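Local coordinates for hypothetical protein SpyM3_0169 (Streptococcus pyogenes, PDB 1PG6), which is of unknown function but belongs to the AIM24 family of the cupin clan and carries bound calcium ions in the crystal, at residues A[15-20]-A[103-108]; A[121-124]-A[128-131]; A[145-150]-A[192-197]. One frame throughout, in Å; residues are numbered along the deposited sequence.

All three contacts join separate β-sheets, and none has a hydrogen bond across it; what differs is how deep each lies. Contact 2 is the buried one: a leucine packs between the two six-stranded sheets near the middle of the chain. Contact 1 is a surface contact, laying the outer strand of the four-stranded sheet over strand 103-108, which borders the same sheet that holds 121-124, so contacts 1 and 2 touch through leucine and isoleucine methyls. Contact 3, partly buried, lies beyond the chain's centre from contact 1 and docks the three-stranded sheet. It meets contact 2 through selenomethionines and Phe148, because strands 128-133 and 148-153 are neighbours.

Contact 1 (A[15-20]-A[103-108]); sequences FTIDQN and IVALEL
Ile17 and Ile103 make the tightest touch here: Ile17 CD1 lies 3.4 Å from Ile103 CG2, closer than two such carbons usually come, with Ile103 CB next at 4.0 Å. The two side chains cross obliquely. Ile17 has CG1 beside its backbone N (chi1 -66°) and an extended end (chi2 175°), which carries CD1 out onto the other strand, while Ile103 offers the methyl branch rather than its long arm. One step along, the Phe15 ring meets the Ala105 methyl obliquely, at its far end: CZ is 3.5 Å from Ala105 CB and CE1 3.6 Å. The Ala105 methyl is thus shared by the ring and, more distantly, the isoleucine, whose CD1 is 4.4 Å from Ala105 CB.

The pairing follows from strand alternation. Phe15 and Ile17 point toward strand 103-108; Ile103 and Ala105 answer, with Val104 pointing away. The axes lie 9.0 Å apart at 145°, roughly antiparallel, and each strand keeps its backbone bonds for its own sheet, Thr16 with Glu27 and Val104 with Ala160. Pro24 touches both isoleucines from the loop before strand 26-30, and Phe15 also rests on Thr157. A bound calcium ion lies about 6 Å from the Ile103 side chain, so this apolar contact has a metal site for a neighbour.

Only carbon meets carbon, and none of the touching residues is fully buried. Between these two strands the contact therefore rests on non-directional apolar packing at the surface, with no hydrogen bond to set its register.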
loop_
_atom_site.group_PDB
_atom_site.type_symbol
_atom_site.label_atom_id
_atom_site.label_comp_id
_atom_site.label_asym_id
_atom_site.label_seq_id
_atom_site.Cartn_x
_atom_site.Cartn_y
_atom_site.Cartn_z
ATOM N N PHE A 15 9.292 -9.086 11.894
ATOM C CA PHE A 15 8.879 -7.726 12.210
ATOM C C PHE A 15 8.203 -7.611 13.566
ATOM O O PHE A 15 7.769 -8.604 14.149
ATOM C CB PHE A 15 7.935 -7.209 11.121
ATOM C CG PHE A 15 6.637 -7.959 11.040
ATOM C CD1 PHE A 15 5.528 -7.541 11.770
ATOM C CD2 PHE A 15 6.532 -9.106 10.265
ATOM C CE1 PHE A 15 4.337 -8.257 11.730
ATOM C CE2 PHE A 15 5.343 -9.829 10.219
ATOM C CZ PHE A 15 4.245 -9.405 10.952
ATOM N N THR A 16 8.127 -6.385 14.067
ATOM C CA THR A 16 7.482 -6.112 15.339
ATOM C C THR A 16 6.788 -4.761 15.234
ATOM O O THR A 16 7.444 -3.717 15.213
ATOM C CB THR A 16 8.496 -6.064 16.505
ATOM O OG1 THR A 16 9.130 -7.341 16.651
ATOM C CG2 THR A 16 7.790 -5.708 17.809
ATOM N N ILE A 17 5.461 -4.789 15.135
ATOM C CA ILE A 17 4.673 -3.563 15.064
ATOM C C ILE A 17 4.451 -3.137 16.504
ATOM O O ILE A 17 3.984 -3.923 17.328
ATOM C CB ILE A 17 3.299 -3.793 14.395
ATOM C CG1 ILE A 17 3.480 -4.176 12.926
ATOM C CG2 ILE A 17 2.452 -2.528 14.492
ATOM C CD1 ILE A 17 2.175 -4.533 12.224
ATOM N N ASP A 18 4.804 -1.897 16.818
ATOM C CA ASP A 18 4.631 -1.404 18.177
ATOM C C ASP A 18 3.157 -1.519 18.587
ATOM O O ASP A 18 2.272 -1.130 17.828
ATOM C CB ASP A 18 5.077 0.054 18.254
ATOM C CG ASP A 18 5.509 0.445 19.637
ATOM O OD1 ASP A 18 6.713 0.304 19.939
ATOM O OD2 ASP A 18 4.642 0.875 20.425
ATOM N N GLN A 19 2.893 -2.046 19.782
ATOM C CA GLN A 19 1.513 -2.213 20.252
ATOM C C GLN A 19 1.036 -1.092 21.170
ATOM O O GLN A 19 -0.162 -0.823 21.261
ATOM C CB GLN A 19 1.361 -3.534 21.011
ATOM C CG GLN A 19 1.873 -4.760 20.283
ATOM C CD GLN A 19 1.925 -5.983 21.182
ATOM O OE1 GLN A 19 0.893 -6.474 21.642
ATOM N NE2 GLN A 19 3.132 -6.472 21.446
ATOM N N ASN A 20 1.965 -0.444 21.860
ATOM C CA ASN A 20 1.592 0.620 22.774
ATOM C C ASN A 20 1.438 1.960 22.070
ATOM O O ASN A 20 0.605 2.779 22.459
ATOM C CB ASN A 20 2.630 0.753 23.886
ATOM C CG ASN A 20 2.762 -0.501 24.712
ATOM O OD1 ASN A 20 1.785 -0.989 25.273
ATOM N ND2 ASN A 20 3.979 -1.032 24.796
ATOM N N ILE A 103 -1.141 -0.066 11.271
ATOM C CA ILE A 103 -0.445 -0.973 10.370
ATOM C C ILE A 103 -1.056 -2.350 10.576
ATOM O O ILE A 103 -1.375 -2.731 11.700
ATOM C CB ILE A 103 1.070 -1.049 10.692
ATOM C CG1 ILE A 103 1.719 0.318 10.460
ATOM C CG2 ILE A 103 1.746 -2.109 9.818
ATOM C CD1 ILE A 103 3.166 0.401 10.932
ATOM N N VAL A 104 -1.240 -3.085 9.488
ATOM C CA VAL A 104 -1.787 -4.429 9.578
ATOM C C VAL A 104 -0.867 -5.345 8.784
ATOM O O VAL A 104 -0.438 -5.004 7.680
ATOM C CB VAL A 104 -3.239 -4.497 9.013
ATOM C CG1 VAL A 104 -3.277 -4.009 7.573
ATOM C CG2 VAL A 104 -3.778 -5.911 9.121
ATOM N N ALA A 105 -0.538 -6.491 9.368
ATOM C CA ALA A 105 0.332 -7.462 8.712
ATOM C C ALA A 105 -0.540 -8.583 8.164
ATOM O O ALA A 105 -1.388 -9.120 8.871
ATOM C CB ALA A 105 1.340 -8.019 9.708
ATOM N N LEU A 106 -0.324 -8.931 6.904
ATOM C CA LEU A 106 -1.096 -9.977 6.261
ATOM C C LEU A 106 -0.165 -11.043 5.686
ATOM O O LEU A 106 0.780 -10.728 4.954
ATOM C CB LEU A 106 -1.962 -9.359 5.159
ATOM C CG LEU A 106 -2.989 -8.315 5.634
ATOM C CD1 LEU A 106 -3.614 -7.607 4.437
ATOM C CD2 LEU A 106 -4.075 -9.000 6.458
ATOM N N GLU A 107 -0.434 -12.301 6.034
ATOM C CA GLU A 107 0.365 -13.434 5.571
ATOM C C GLU A 107 -0.014 -13.771 4.134
ATOM O O GLU A 107 -1.192 -13.897 3.805
ATOM C CB GLU A 107 0.115 -14.650 6.470
ATOM C CG GLU A 107 0.956 -15.881 6.135
ATOM C CD GLU A 107 2.419 -15.727 6.510
ATOM O OE1 GLU A 107 3.182 -16.709 6.361
ATOM O OE2 GLU A 107 2.814 -14.627 6.954
ATOM N N LEU A 108 0.991 -13.922 3.281
ATOM C CA LEU A 108 0.744 -14.225 1.880
ATOM C C LEU A 108 1.022 -15.686 1.548
ATOM O O LEU A 108 1.961 -16.286 2.066
ATOM C CB LEU A 108 1.598 -13.320 0.993
ATOM C CG LEU A 108 1.488 -11.815 1.266
ATOM C CD1 LEU A 108 2.429 -11.063 0.338
ATOM C CD2 LEU A 108 0.055 -11.352 1.068
#

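Contact 2 (A[121-124]-A[128-131])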
loop_
_atom_site.group_PDB
_atom_site.type_symbol
_atom_site.label_atom_id
_atom_site.label_comp_id
_atom_site.label_asym_id
_atom_site.label_seq_id
_atom_site.Cartn_x
_atom_site.Cartn_y
_atom_site.Cartn_z
ATOM N N LEU A 121 3.080 -0.468 2.723
ATOM C CA LEU A 121 4.158 -0.078 3.629
ATOM C C LEU A 121 5.390 -0.951 3.423
ATOM O O LEU A 121 6.499 -0.437 3.275
ATOM C CB LEU A 121 3.715 -0.156 5.098
ATOM C CG LEU A 121 4.848 0.112 6.095
ATOM C CD1 LEU A 121 5.498 1.452 5.795
ATOM C CD2 LEU A 121 4.309 0.093 7.526
ATOM N N ALA A 122 5.199 -2.267 3.412
ATOM C CA ALA A 122 6.326 -3.179 3.235
ATOM C C ALA A 122 5.913 -4.549 2.721
ATOM O O ALA A 122 4.762 -4.973 2.853
ATOM C CB ALA A 122 7.089 -3.329 4.547
ATOM N N LEU A 123 6.881 -5.253 2.144
ATOM C CA LEU A 123 6.626 -6.573 1.594
ATOM C C LEU A 123 7.896 -7.404 1.605
ATOM O O LEU A 123 8.963 -6.922 1.232
ATOM C CB LEU A 123 6.116 -6.438 0.157
ATOM C CG LEU A 123 5.802 -7.734 -0.599
ATOM C CD1 LEU A 123 4.590 -8.418 0.021
ATOM C CD2 LEU A 123 5.526 -7.406 -2.063
ATOM N N ASP A 124 7.776 -8.652 2.041
ATOM C CA ASP A 124 8.913 -9.560 2.075
ATOM C C ASP A 124 9.565 -9.630 0.700
ATOM O O ASP A 124 8.876 -9.654 -0.319
ATOM C CB ASP A 124 8.454 -10.957 2.494
ATOM C CG ASP A 124 8.846 -11.294 3.912
ATOM O OD1 ASP A 124 7.953 -11.625 4.721
ATOM O OD2 ASP A 124 10.056 -11.230 4.218
ATOM N N GLN A 128 6.201 -11.061 -4.374
ATOM C CA GLN A 128 6.215 -10.272 -5.597
ATOM C C GLN A 128 4.971 -9.383 -5.645
ATOM O O GLN A 128 4.007 -9.606 -4.912
ATOM C CB GLN A 128 6.220 -11.214 -6.806
ATOM C CG GLN A 128 6.704 -10.591 -8.105
ATOM C CD GLN A 128 8.219 -10.633 -8.248
ATOM O OE1 GLN A 128 8.784 -10.036 -9.168
ATOM N NE2 GLN A 128 8.885 -11.348 -7.341
ATOM N N TYR A 129 4.991 -8.373 -6.506
ATOM C CA TYR A 129 3.844 -7.488 -6.633
ATOM C C TYR A 129 3.766 -6.920 -8.041
ATOM O O TYR A 129 4.760 -6.887 -8.768
ATOM C CB TYR A 129 3.943 -6.335 -5.621
ATOM C CG TYR A 129 4.883 -5.221 -6.039
ATOM C CD1 TYR A 129 4.438 -4.177 -6.850
ATOM C CD2 TYR A 129 6.220 -5.230 -5.655
ATOM C CE1 TYR A 129 5.305 -3.169 -7.268
ATOM C CE2 TYR A 129 7.099 -4.227 -6.068
ATOM C CZ TYR A 129 6.636 -3.204 -6.873
ATOM O OH TYR A 129 7.499 -2.214 -7.285
ATOM N N LYS A 130 2.576 -6.479 -8.418
ATOM C CA LYS A 130 2.372 -5.873 -9.720
ATOM C C LYS A 130 1.427 -4.692 -9.553
ATOM O O LYS A 130 0.502 -4.736 -8.741
ATOM C CB LYS A 130 1.768 -6.878 -10.699
ATOM C CG LYS A 130 1.606 -6.324 -12.099
ATOM C CD LYS A 130 0.896 -7.308 -13.015
ATOM C CE LYS A 130 0.738 -6.728 -14.415
ATOM N NZ LYS A 130 0.005 -5.427 -14.390
HETATM N N MSE A 131 1.671 -3.637 -10.323
HETATM C CA MSE A 131 0.845 -2.438 -10.292
HETATM C C MSE A 131 -0.063 -2.452 -11.513
HETATM O O MSE A 131 0.352 -2.864 -12.597
HETATM C CB MSE A 131 1.720 -1.178 -10.347
HETATM C CG MSE A 131 2.791 -1.076 -9.270
HETATM SE SE MSE A 131 2.049 -0.971 -7.486
HETATM C CE MSE A 131 1.199 0.753 -7.622
#
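Leu123 carries this contact, its side chain reaching from strand 120-124 to Gln128 and Tyr129 on strand 128-133. From CB, CG continues anti to the backbone N (chi1 180°), and the chain forks there. One prong, CD1, goes to strand 103-108 in its own sheet, where it lies 3.4 Å from Leu108 CD1. The other prong, CD2, crosses to the second sheet: it is 3.9 Å from the carbonyl oxygen Gln128 O and 4.0 Å from Tyr129 CB. Beyond CB it comes obliquely upon the Tyr129 ring, 4.3 Å from that ring's CD2, so the methyl fills the angle between backbone and ring. Leu158 also packs against this leucine.

Tyr129 lies across the leucine. Its CG stands between the backbone N and carbonyl carbon (chi1 79°), which leans the ring toward Met131 CG. That atom, of a selenomethionine, meets the ring edge in plane, 3.8 Å from Tyr129 CE1, and Met150 packs on Tyr129 from strand 148-153. The hydroxyl is hydrogen-bonded to the backbone N of Ser79, which fixes the far end of the ring. On the outer side of the strand, Lys130 bends at its end toward the following residue, so that NZ donates to Met131 O over 3.1 Å, from above the carbonyl plane.

Both strands belong to six-stranded sheets; between these two segments three residues touch, and Leu121 with Ala122 forms a classic β bulge opposite Leu159. Asp124, at the strand's end, accepts bonds from Thr157 N and Met13 N. Between these segments the contact is therefore van der Waals packing, one leucine methyl set on a backbone carbonyl and on the CB of a tyrosine whose polar end is satisfied away from it.

Contact 3 (A[145-150]-A[192-197]); sequences GGLFVM and YDIHLE
Ile194 reaches across to both Leu147 and Val149, meeting each tip to tip. Its CG2 methyl stands 3.8 Å from Leu147 CD2, and its CD1 stands 3.9 Å from Val149 CG2. The isoleucine can serve two partners because its branches diverge: CG2 runs anti to the backbone N, whereas CG1 lies beside that N (chi1 -63°) and carries CD1 off toward the valine. Tyr192 comes in from the opposite direction to Val149, and its hydroxyl oxygen rests against the fork of that side chain, OH being 4.0 Å from Val149 CB and equally far from Val149 CG2. Tyr192 OH is hydrogen-bonded to Gln134 OE1, so Val149 packs beside a polar atom already paired.

Val149 and Ile194 are the buried members of this close-fitting group. The Leu147 end touches just as closely but is less buried and more open to solvent: that residue follows two exposed glycines, before which the chain is not modelled. The other segment runs out likewise. His195 ND1 forms a weak but nearly straight hydrogen bond to the carbonyl of the next residue, Leu196 O, 3.4 Å long at 172°, while NE2 bonds to Thr213. Glu197 lies exposed beyond.

The contact bridges two sheets. Leu147 leads into strand 148-153, which runs between strands 128-133 and 113-116, and Arg114 lies against both Val149 and Tyr192. Strand 191-195 is an outermost strand of the three-stranded sheet, bonded to 211-215 through Asp193 with Thr213 and His195 with Val211. Trp186, on strand 183-187, meets the Tyr192 ring edge-to-face, and Asn116 and Val210 are among the residues around Ile194.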
loop_
_atom_site.group_PDB
_atom_site.type_symbol
_atom_site.label_atom_id
_atom_site.label_comp_id
_atom_site.label_asym_id
_atom_site.label_seq_id
_atom_site.Cartn_x
_atom_site.Cartn_y
_atom_site.Cartn_z
ATOM N N GLY A 145 -0.715 11.382 -12.901
ATOM C CA GLY A 145 -1.600 10.978 -11.826
ATOM C C GLY A 145 -2.021 9.527 -11.946
ATOM O O GLY A 145 -1.229 8.620 -11.690
ATOM N N GLY A 146 -3.274 9.308 -12.333
ATOM C CA GLY A 146 -3.778 7.956 -12.487
ATOM C C GLY A 146 -4.050 7.242 -11.176
ATOM O O GLY A 146 -3.498 7.596 -10.134
ATOM N N LEU A 147 -4.909 6.230 -11.236
ATOM C CA LEU A 147 -5.271 5.446 -10.059
ATOM C C LEU A 147 -4.707 4.038 -10.235
ATOM O O LEU A 147 -5.092 3.324 -11.159
ATOM C CB LEU A 147 -6.795 5.384 -9.927
ATOM C CG LEU A 147 -7.373 5.075 -8.547
ATOM C CD1 LEU A 147 -7.027 6.209 -7.593
ATOM C CD2 LEU A 147 -8.881 4.918 -8.646
ATOM N N PHE A 148 -3.800 3.636 -9.352
ATOM C CA PHE A 148 -3.198 2.314 -9.452
ATOM C C PHE A 148 -3.517 1.389 -8.286
ATOM O O PHE A 148 -3.627 1.823 -7.140
ATOM C CB PHE A 148 -1.677 2.430 -9.581
ATOM C CG PHE A 148 -1.213 2.887 -10.935
ATOM C CD1 PHE A 148 -1.481 4.176 -11.382
ATOM C CD2 PHE A 148 -0.505 2.025 -11.764
ATOM C CE1 PHE A 148 -1.047 4.603 -12.636
ATOM C CE2 PHE A 148 -0.068 2.439 -13.020
ATOM C CZ PHE A 148 -0.340 3.733 -13.455
ATOM N N VAL A 149 -3.662 0.107 -8.596
ATOM C CA VAL A 149 -3.931 -0.903 -7.583
ATOM C C VAL A 149 -2.786 -1.908 -7.596
ATOM O O VAL A 149 -2.346 -2.347 -8.660
ATOM C CB VAL A 149 -5.254 -1.656 -7.854
ATOM C CG1 VAL A 149 -5.384 -2.833 -6.892
ATOM C CG2 VAL A 149 -6.436 -0.706 -7.681
HETATM N N MSE A 150 -2.304 -2.258 -6.408
HETATM C CA MSE A 150 -1.214 -3.210 -6.255
HETATM C C MSE A 150 -1.761 -4.580 -5.892
HETATM O O MSE A 150 -2.665 -4.695 -5.067
HETATM C CB MSE A 150 -0.267 -2.745 -5.144
HETATM C CG MSE A 150 0.861 -3.711 -4.817
HETATM SE SE MSE A 150 1.883 -3.125 -3.279
HETATM C CE MSE A 150 2.355 -1.382 -3.906
ATOM N N TYR A 192 -13.826 -7.087 -7.792
ATOM C CA TYR A 192 -13.910 -5.674 -7.460
ATOM C C TYR A 192 -13.996 -4.803 -8.700
ATOM O O TYR A 192 -13.586 -5.205 -9.791
ATOM C CB TYR A 192 -12.697 -5.258 -6.628
ATOM C CG TYR A 192 -11.497 -4.860 -7.454
ATOM C CD1 TYR A 192 -11.270 -3.525 -7.783
ATOM C CD2 TYR A 192 -10.591 -5.815 -7.909
ATOM C CE1 TYR A 192 -10.169 -3.149 -8.539
ATOM C CE2 TYR A 192 -9.486 -5.452 -8.671
ATOM C CZ TYR A 192 -9.279 -4.115 -8.979
ATOM O OH TYR A 192 -8.176 -3.741 -9.704
ATOM N N ASP A 193 -14.527 -3.602 -8.517
ATOM C CA ASP A 193 -14.670 -2.651 -9.604
ATOM C C ASP A 193 -14.710 -1.230 -9.062
ATOM O O ASP A 193 -15.650 -0.851 -8.363
ATOM C CB ASP A 193 -15.956 -2.930 -10.387
ATOM C CG ASP A 193 -16.194 -1.920 -11.497
ATOM O OD1 ASP A 193 -17.305 -1.910 -12.066
ATOM O OD2 ASP A 193 -15.271 -1.140 -11.803
ATOM N N ILE A 194 -13.682 -0.451 -9.377
ATOM C CA ILE A 194 -13.611 0.942 -8.949
ATOM C C ILE A 194 -14.247 1.765 -10.064
ATOM O O ILE A 194 -13.828 1.685 -11.218
ATOM C CB ILE A 194 -12.148 1.385 -8.736
ATOM C CG1 ILE A 194 -11.524 0.557 -7.608
ATOM C CG2 ILE A 194 -12.092 2.873 -8.401
ATOM C CD1 ILE A 194 -10.041 0.799 -7.390
ATOM N N HIS A 195 -15.257 2.555 -9.717
ATOM C CA HIS A 195 -15.963 3.353 -10.713
ATOM C C HIS A 195 -16.649 4.556 -10.084
ATOM O O HIS A 195 -16.756 4.652 -8.863
ATOM C CB HIS A 195 -17.013 2.476 -11.390
ATOM C CG HIS A 195 -18.027 1.920 -10.437
ATOM N ND1 HIS A 195 -19.171 2.604 -10.088
ATOM C CD2 HIS A 195 -18.035 0.778 -9.710
ATOM C CE1 HIS A 195 -19.841 1.907 -9.187
ATOM N NE2 HIS A 195 -19.173 0.795 -8.940
ATOM N N LEU A 196 -17.119 5.469 -10.927
ATOM C CA LEU A 196 -17.813 6.659 -10.451
ATOM C C LEU A 196 -19.309 6.347 -10.478
ATOM O O LEU A 196 -19.789 5.687 -11.399
ATOM C CB LEU A 196 -17.496 7.850 -11.362
ATOM C CG LEU A 196 -17.807 9.248 -10.818
ATOM C CD1 LEU A 196 -17.000 9.499 -9.551
ATOM C CD2 LEU A 196 -17.475 10.296 -11.870
ATOM N N GLU A 197 -20.042 6.815 -9.471
ATOM C CA GLU A 197 -21.476 6.555 -9.394
ATOM C C GLU A 197 -22.354 7.511 -10.195
ATOM O O GLU A 197 -23.518 7.211 -10.457
ATOM C CB GLU A 197 -21.946 6.563 -7.937
ATOM C CG GLU A 197 -21.478 5.380 -7.110
ATOM C CD GLU A 197 -22.218 5.271 -5.790
ATOM O OE1 GLU A 197 -21.899 4.361 -4.997
ATOM O OE2 GLU A 197 -23.126 6.093 -5.547
#